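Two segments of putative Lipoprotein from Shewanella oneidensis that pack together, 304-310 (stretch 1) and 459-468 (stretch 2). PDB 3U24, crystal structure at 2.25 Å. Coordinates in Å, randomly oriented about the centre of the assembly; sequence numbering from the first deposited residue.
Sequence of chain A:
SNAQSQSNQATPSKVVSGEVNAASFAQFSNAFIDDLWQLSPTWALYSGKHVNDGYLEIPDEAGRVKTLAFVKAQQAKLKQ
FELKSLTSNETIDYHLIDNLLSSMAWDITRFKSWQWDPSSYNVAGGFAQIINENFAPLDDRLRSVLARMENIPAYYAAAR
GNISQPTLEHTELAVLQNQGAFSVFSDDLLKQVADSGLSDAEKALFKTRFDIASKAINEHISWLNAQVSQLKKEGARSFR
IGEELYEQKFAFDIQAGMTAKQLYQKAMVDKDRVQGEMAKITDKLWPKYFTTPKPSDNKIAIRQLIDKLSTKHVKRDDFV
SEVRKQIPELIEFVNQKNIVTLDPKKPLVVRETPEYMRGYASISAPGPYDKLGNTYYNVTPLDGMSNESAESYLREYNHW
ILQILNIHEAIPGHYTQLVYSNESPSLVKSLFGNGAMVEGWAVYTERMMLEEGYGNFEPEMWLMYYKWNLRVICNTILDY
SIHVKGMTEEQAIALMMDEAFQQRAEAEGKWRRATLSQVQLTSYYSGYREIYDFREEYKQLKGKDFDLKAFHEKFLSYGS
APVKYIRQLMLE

Stretch 1 304-310: QLIDKLS
Stretch 2 459-468: PEMWLMYYKW

Two helical segments of one chain, at least 151 residues apart in sequence wherever they touch, pack through side chains alone. Residues 304-309 continue a helix that begins earlier in the chain; residues 459-468 are helical throughout and the helix runs on beyond them. Helical phi of -54° to -77° and psi of -32° to -49°, with i to i+4 hydrogen bonds such as Leu-309 N to Leu-305 O at 2.9 Å and Leu-463 N to Pro-459 O at 2.9 Å, define both backbones; Ser-310 follows at -66/-17. The axes approach to 11.0 Å with a signed crossing angle of -109°, so the helices cross steeply. Register is fixed by two CA pairs: Ile-306 CA to Met-464 CA at 7.3 Å and Leu-309 CA to Glu-460 CA at 7.8 Å. At these separations the backbones do not touch, and no hydrogen bond links the stretches; the 358 Å² buried between them comes mainly from apolar contact.

Ile-306 loses the most surface, 83 Å². Its CA-to-CB bond points toward the other helix, and the m, t rotamer (chi1 -74°, chi2 174°) brings its side chain against three residues. Ile-306 CG1 lies 4.3 Å from Leu-463 CG. Ile-306 CG2 lies 4.2 Å from Met-464 SE and 3.9 Å from Lys-467 CD, the latter a contact with the aliphatic part of the lysine, whose first three chi angles are all t. Met-464 is selenomethionine; its CA-to-CB bond points sideways, but an m, m, m conformation (chi3 -40°) brings the end of the side chain nearer.

Leu-309, covered over 66 Å², also points toward the partner and is m, t (-66°, 174°). Leu-309 CD1 meets Leu-463 CD2 at 3.8 Å. Both methyls border the glutamate: Leu-309 CD2 lies 4.0 Å and Leu-309 CD1 4.2 Å from Glu-460 CG. These contacts use a methylene of the glutamate, whose OE2 is hydrogen-bonded elsewhere in the structure.

Leu-463, with 65 Å² covered, is the counterpart that ties these contacts together. It points toward stretch 1 in a t, p rotamer (179°, 58°) and touches Leu-305, Ile-306 and Leu-309. The tightest of these contacts joins Leu-463 CD2 to Leu-305 CD2 at 3.6 Å; Leu-305 is likewise t, p (-179°, 51°). Such methyl contacts are nonpolar and close-packed, and they need no directional bond.

After Leu-309, Ser-310 (chi1 -62°, m) donates from OG to Ile-306 O at 2.7 Å, so its hydroxyl donates within its own stretch. Ile-306 O also accepts Ser-310 N at 2.9 Å.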

ATOM      1  N   GLN A 304     -13.678 -27.621   0.974  1.00 35.30           N
ATOM      2  CA  GLN A 304     -14.277 -28.232   2.141  1.00 37.00           C
ATOM      3  C   GLN A 304     -13.242 -28.605   3.180  1.00 34.57           C
ATOM      4  O   GLN A 304     -13.462 -28.415   4.375  1.00 33.49           O
ATOM      5  CB  GLN A 304     -15.166 -29.443   1.746  1.00 39.71           C
ATOM      6  CG  GLN A 304     -16.524 -29.006   1.187  1.00 41.48           C
ATOM      7  CD  GLN A 304     -17.389 -30.150   0.654  1.00 45.51           C
ATOM      8  OE1 GLN A 304     -17.100 -31.333   0.869  1.00 45.91           O
ATOM      9  NE2 GLN A 304     -18.463 -29.793  -0.056  1.00 46.60           N
ATOM     10  N   LEU A 305     -12.122 -29.159   2.736  1.00 32.41           N
ATOM     11  CA  LEU A 305     -11.027 -29.440   3.649  1.00 30.28           C
ATOM     12  C   LEU A 305     -10.550 -28.145   4.262  1.00 28.31           C
ATOM     13  O   LEU A 305     -10.388 -28.052   5.444  1.00 27.82           O
ATOM     14  CB  LEU A 305      -9.866 -30.146   2.935  1.00 30.18           C
ATOM     15  CG  LEU A 305      -8.630 -30.525   3.770  1.00 29.22           C
ATOM     16  CD1 LEU A 305      -9.017 -31.287   5.036  1.00 29.32           C
ATOM     17  CD2 LEU A 305      -7.678 -31.335   2.922  1.00 29.36           C
ATOM     18  N   ILE A 306     -10.375 -27.113   3.474  1.00 29.10           N
ATOM     19  CA  ILE A 306      -9.904 -25.839   4.042  1.00 29.48           C
ATOM     20  C   ILE A 306     -10.891 -25.321   5.080  1.00 29.72           C
ATOM     21  O   ILE A 306     -10.480 -24.892   6.159  1.00 28.68           O
ATOM     22  CB  ILE A 306      -9.675 -24.775   2.938  1.00 31.42           C
ATOM     23  CG1 ILE A 306      -8.391 -25.108   2.148  1.00 31.74           C
ATOM     24  CG2 ILE A 306      -9.566 -23.338   3.509  1.00 30.04           C
ATOM     25  CD1 ILE A 306      -8.182 -24.192   0.948  1.00 33.05           C
ATOM     26  N   ASP A 307     -12.195 -25.368   4.780  1.00 30.67           N
ATOM     27  CA  ASP A 307     -13.214 -24.840   5.737  1.00 32.07           C
ATOM     28  C   ASP A 307     -13.164 -25.579   7.087  1.00 29.27           C
ATOM     29  O   ASP A 307     -13.348 -24.986   8.146  1.00 27.60           O
ATOM     30  CB  ASP A 307     -14.653 -24.918   5.171  1.00 35.89           C
ATOM     31  CG  ASP A 307     -14.932 -23.882   4.053  1.00 39.77           C
ATOM     32  OD1 ASP A 307     -14.174 -22.853   3.951  1.00 39.01           O
ATOM     33  OD2 ASP A 307     -15.916 -24.138   3.277  1.00 42.84           O
ATOM     34  N   LYS A 308     -12.906 -26.869   7.008  1.00 27.79           N
ATOM     35  CA  LYS A 308     -12.767 -27.715   8.173  1.00 28.10           C
ATOM     36  C   LYS A 308     -11.493 -27.435   8.987  1.00 26.90           C
ATOM     37  O   LYS A 308     -11.531 -27.375  10.221  1.00 26.52           O
ATOM     38  CB  LYS A 308     -12.743 -29.173   7.705  1.00 29.31           C
ATOM     39  CG  LYS A 308     -12.462 -30.230   8.782  1.00 30.10           C
ATOM     40  CD  LYS A 308     -13.476 -30.274   9.908  1.00 30.58           C
ATOM     41  CE  LYS A 308     -13.384 -31.616  10.635  1.00 32.24           C
ATOM     42  NZ  LYS A 308     -13.983 -31.561  11.986  1.00 32.14           N
ATOM     43  N   LEU A 309     -10.364 -27.330   8.302  1.00 25.80           N
ATOM     44  CA  LEU A 309      -9.119 -26.989   8.984  1.00 25.65           C
ATOM     45  C   LEU A 309      -9.210 -25.600   9.627  1.00 25.54           C
ATOM     46  O   LEU A 309      -8.657 -25.384  10.704  1.00 25.37           O
ATOM     47  CB  LEU A 309      -7.928 -27.043   8.033  1.00 24.34           C
ATOM     48  CG  LEU A 309      -7.581 -28.431   7.486  1.00 24.81           C
ATOM     49  CD1 LEU A 309      -6.470 -28.322   6.437  1.00 23.14           C
ATOM     50  CD2 LEU A 309      -7.202 -29.377   8.627  1.00 24.47           C
ATOM     51  N   SER A 310      -9.970 -24.687   9.017  1.00 25.52           N
ATOM     52  CA  SER A 310     -10.053 -23.328   9.513  1.00 25.66           C
ATOM     53  C   SER A 310     -10.720 -23.246  10.874  1.00 25.00           C
ATOM     54  O   SER A 310     -10.629 -22.218  11.537  1.00 22.91           O
ATOM     55  CB  SER A 310     -10.850 -22.464   8.535  1.00 29.10           C
ATOM     56  OG  SER A 310     -10.174 -22.439   7.280  1.00 33.78           O
ATOM     57  N   PRO A 459       1.620 -31.176   5.927  1.00 34.16           N
ATOM     58  CA  PRO A 459       0.747 -30.930   4.777  1.00 32.77           C
ATOM     59  C   PRO A 459      -0.311 -29.870   5.029  1.00 30.92           C
ATOM     60  O   PRO A 459      -0.585 -29.082   4.142  1.00 30.66           O
ATOM     61  CB  PRO A 459       0.126 -32.293   4.519  1.00 34.37           C
ATOM     62  CG  PRO A 459       1.145 -33.262   5.028  1.00 35.22           C
ATOM     63  CD  PRO A 459       1.675 -32.612   6.259  1.00 35.17           C
ATOM     64  N   GLU A 460      -0.872 -29.830   6.229  1.00 30.01           N
ATOM     65  CA  GLU A 460      -1.897 -28.823   6.603  1.00 29.65           C
ATOM     66  C   GLU A 460      -1.365 -27.388   6.421  1.00 28.80           C
ATOM     67  O   GLU A 460      -2.043 -26.514   5.910  1.00 26.77           O
ATOM     68  CB  GLU A 460      -2.360 -29.024   8.070  1.00 29.91           C
ATOM     69  CG  GLU A 460      -3.277 -30.242   8.339  1.00 31.75           C
ATOM     70  CD  GLU A 460      -2.552 -31.579   8.546  1.00 33.72           C
ATOM     71  OE1 GLU A 460      -1.306 -31.675   8.311  1.00 36.25           O
ATOM     72  OE2 GLU A 460      -3.236 -32.541   8.959  1.00 32.74           O
HETATM   73  N   MSE A 461      -0.136 -27.178   6.870  1.00 29.63           N
HETATM   74  CA  MSE A 461       0.527 -25.890   6.809  1.00 29.71           C
HETATM   75  C   MSE A 461       0.705 -25.517   5.347  1.00 28.34           C
HETATM   76  O   MSE A 461       0.347 -24.423   4.948  1.00 26.97           O
HETATM   77  CB  MSE A 461       1.886 -25.954   7.526  1.00 30.89           C
HETATM   78  CG  MSE A 461       2.796 -24.724   7.308  1.00 32.49           C
HETATM   79 SE   MSE A 461       1.990 -23.123   8.087  1.00 36.82          SE
HETATM   80  CE  MSE A 461       2.782 -23.428   9.833  1.00 30.76           C
ATOM     81  N   TRP A 462       1.225 -26.427   4.544  1.00 27.75           N
ATOM     82  CA  TRP A 462       1.379 -26.138   3.110  1.00 28.12           C
ATOM     83  C   TRP A 462       0.073 -25.825   2.416  1.00 27.79           C
ATOM     84  O   TRP A 462      -0.004 -24.897   1.601  1.00 28.11           O
ATOM     85  CB  TRP A 462       2.146 -27.244   2.397  1.00 28.83           C
ATOM     86  CG  TRP A 462       3.626 -27.068   2.644  1.00 30.27           C
ATOM     87  CD1 TRP A 462       4.327 -27.311   3.821  1.00 30.62           C
ATOM     88  CD2 TRP A 462       4.618 -26.539   1.724  1.00 30.66           C
ATOM     89  NE1 TRP A 462       5.634 -26.979   3.687  1.00 30.12           N
ATOM     90  CE2 TRP A 462       5.875 -26.514   2.450  1.00 31.06           C
ATOM     91  CE3 TRP A 462       4.590 -26.102   0.416  1.00 31.31           C
ATOM     92  CZ2 TRP A 462       7.047 -26.075   1.866  1.00 31.60           C
ATOM     93  CZ3 TRP A 462       5.773 -25.646  -0.167  1.00 31.97           C
ATOM     94  CH2 TRP A 462       6.972 -25.637   0.540  1.00 32.60           C
ATOM     95  N   LEU A 463      -0.973 -26.561   2.750  1.00 26.85           N
ATOM     96  CA  LEU A 463      -2.260 -26.343   2.122  1.00 27.01           C
ATOM     97  C   LEU A 463      -2.755 -24.926   2.409  1.00 26.69           C
ATOM     98  O   LEU A 463      -3.235 -24.243   1.496  1.00 25.61           O
ATOM     99  CB  LEU A 463      -3.269 -27.385   2.612  1.00 27.18           C
ATOM    100  CG  LEU A 463      -4.697 -27.310   2.083  1.00 27.87           C
ATOM    101  CD1 LEU A 463      -4.697 -27.413   0.565  1.00 27.18           C
ATOM    102  CD2 LEU A 463      -5.556 -28.397   2.731  1.00 27.79           C
HETATM  103  N   MSE A 464      -2.630 -24.504   3.675  1.00 27.25           N
HETATM  104  CA  MSE A 464      -3.080 -23.214   4.113  1.00 28.58           C
HETATM  105  C   MSE A 464      -2.223 -22.108   3.513  1.00 27.31           C
HETATM  106  O   MSE A 464      -2.756 -21.099   3.078  1.00 27.68           O
HETATM  107  CB  MSE A 464      -3.090 -23.104   5.643  1.00 31.89           C
HETATM  108  CG  MSE A 464      -4.147 -23.940   6.352  1.00 35.36           C
HETATM  109 SE   MSE A 464      -6.054 -23.585   5.786  1.00 43.74          SE
HETATM  110  CE  MSE A 464      -6.027 -21.718   5.609  1.00 31.61           C
ATOM    111  N   TYR A 465      -0.911 -22.307   3.475  1.00 26.10           N
ATOM    112  CA  TYR A 465      -0.026 -21.396   2.766  1.00 25.87           C
ATOM    113  C   TYR A 465      -0.449 -21.204   1.300  1.00 25.49           C
ATOM    114  O   TYR A 465      -0.484 -20.082   0.781  1.00 24.21           O
ATOM    115  CB  TYR A 465       1.438 -21.870   2.790  1.00 25.42           C
ATOM    116  CG  TYR A 465       2.255 -21.158   1.730  1.00 25.07           C
ATOM    117  CD1 TYR A 465       2.579 -19.812   1.871  1.00 25.63           C
ATOM    118  CD2 TYR A 465       2.622 -21.781   0.582  1.00 25.15           C
ATOM    119  CE1 TYR A 465       3.317 -19.136   0.911  1.00 25.69           C
ATOM    120  CE2 TYR A 465       3.315 -21.120  -0.403  1.00 25.86           C
ATOM    121  CZ  TYR A 465       3.675 -19.788  -0.233  1.00 26.38           C
ATOM    122  OH  TYR A 465       4.364 -19.107  -1.214  1.00 25.65           O
ATOM    123  N   TYR A 466      -0.741 -22.297   0.621  1.00 25.37           N
ATOM    124  CA  TYR A 466      -1.151 -22.193  -0.755  1.00 25.43           C
ATOM    125  C   TYR A 466      -2.432 -21.362  -0.945  1.00 25.82           C
ATOM    126  O   TYR A 466      -2.509 -20.582  -1.905  1.00 24.84           O
ATOM    127  CB  TYR A 466      -1.312 -23.560  -1.369  1.00 26.08           C
ATOM    128  CG  TYR A 466      -0.014 -24.274  -1.705  1.00 26.66           C
ATOM    129  CD1 TYR A 466       1.004 -23.633  -2.373  1.00 26.60           C
ATOM    130  CD2 TYR A 466       0.143 -25.634  -1.417  1.00 27.54           C
ATOM    131  CE1 TYR A 466       2.160 -24.309  -2.740  1.00 27.20           C
ATOM    132  CE2 TYR A 466       1.308 -26.306  -1.723  1.00 27.71           C
ATOM    133  CZ  TYR A 466       2.302 -25.648  -2.411  1.00 27.38           C
ATOM    134  OH  TYR A 466       3.447 -26.311  -2.733  1.00 27.12           O
ATOM    135  N   LYS A 467      -3.405 -21.460  -0.035  1.00 26.48           N
ATOM    136  CA  LYS A 467      -4.619 -20.655  -0.193  1.00 27.97           C
ATOM    137  C   LYS A 467      -4.246 -19.178  -0.086  1.00 28.20           C
ATOM    138  O   LYS A 467      -4.735 -18.326  -0.865  1.00 25.96           O
ATOM    139  CB  LYS A 467      -5.725 -21.000   0.831  1.00 29.73           C
ATOM    140  CG  LYS A 467      -6.848 -19.966   0.903  1.00 32.20           C
ATOM    141  CD  LYS A 467      -7.772 -20.175   2.092  1.00 37.67           C
ATOM    142  CE  LYS A 467      -8.895 -19.124   2.181  1.00 40.40           C
ATOM    143  NZ  LYS A 467      -8.510 -17.934   3.035  1.00 44.65           N
ATOM    144  N   TRP A 468      -3.381 -18.899   0.884  1.00 27.69           N
ATOM    145  CA  TRP A 468      -2.833 -17.567   1.088  1.00 28.60           C
ATOM    146  C   TRP A 468      -2.069 -17.062  -0.115  1.00 26.69           C
ATOM    147  O   TRP A 468      -2.273 -15.952  -0.561  1.00 26.07           O
ATOM    148  CB  TRP A 468      -1.947 -17.646   2.316  1.00 31.39           C
ATOM    149  CG  TRP A 468      -1.511 -16.373   2.967  1.00 34.27           C
ATOM    150  CD1 TRP A 468      -0.235 -15.807   2.939  1.00 36.75           C
ATOM    151  CD2 TRP A 468      -2.285 -15.521   3.873  1.00 35.58           C
ATOM    152  NE1 TRP A 468      -0.187 -14.672   3.727  1.00 37.74           N
ATOM    153  CE2 TRP A 468      -1.376 -14.448   4.306  1.00 36.55           C
ATOM    154  CE3 TRP A 468      -3.598 -15.521   4.330  1.00 37.33           C
ATOM    155  CZ2 TRP A 468      -1.782 -13.441   5.156  1.00 38.49           C
ATOM    156  CZ3 TRP A 468      -3.995 -14.494   5.186  1.00 38.27           C
ATOM    157  CH2 TRP A 468      -3.103 -13.483   5.594  1.00 38.11           C
TER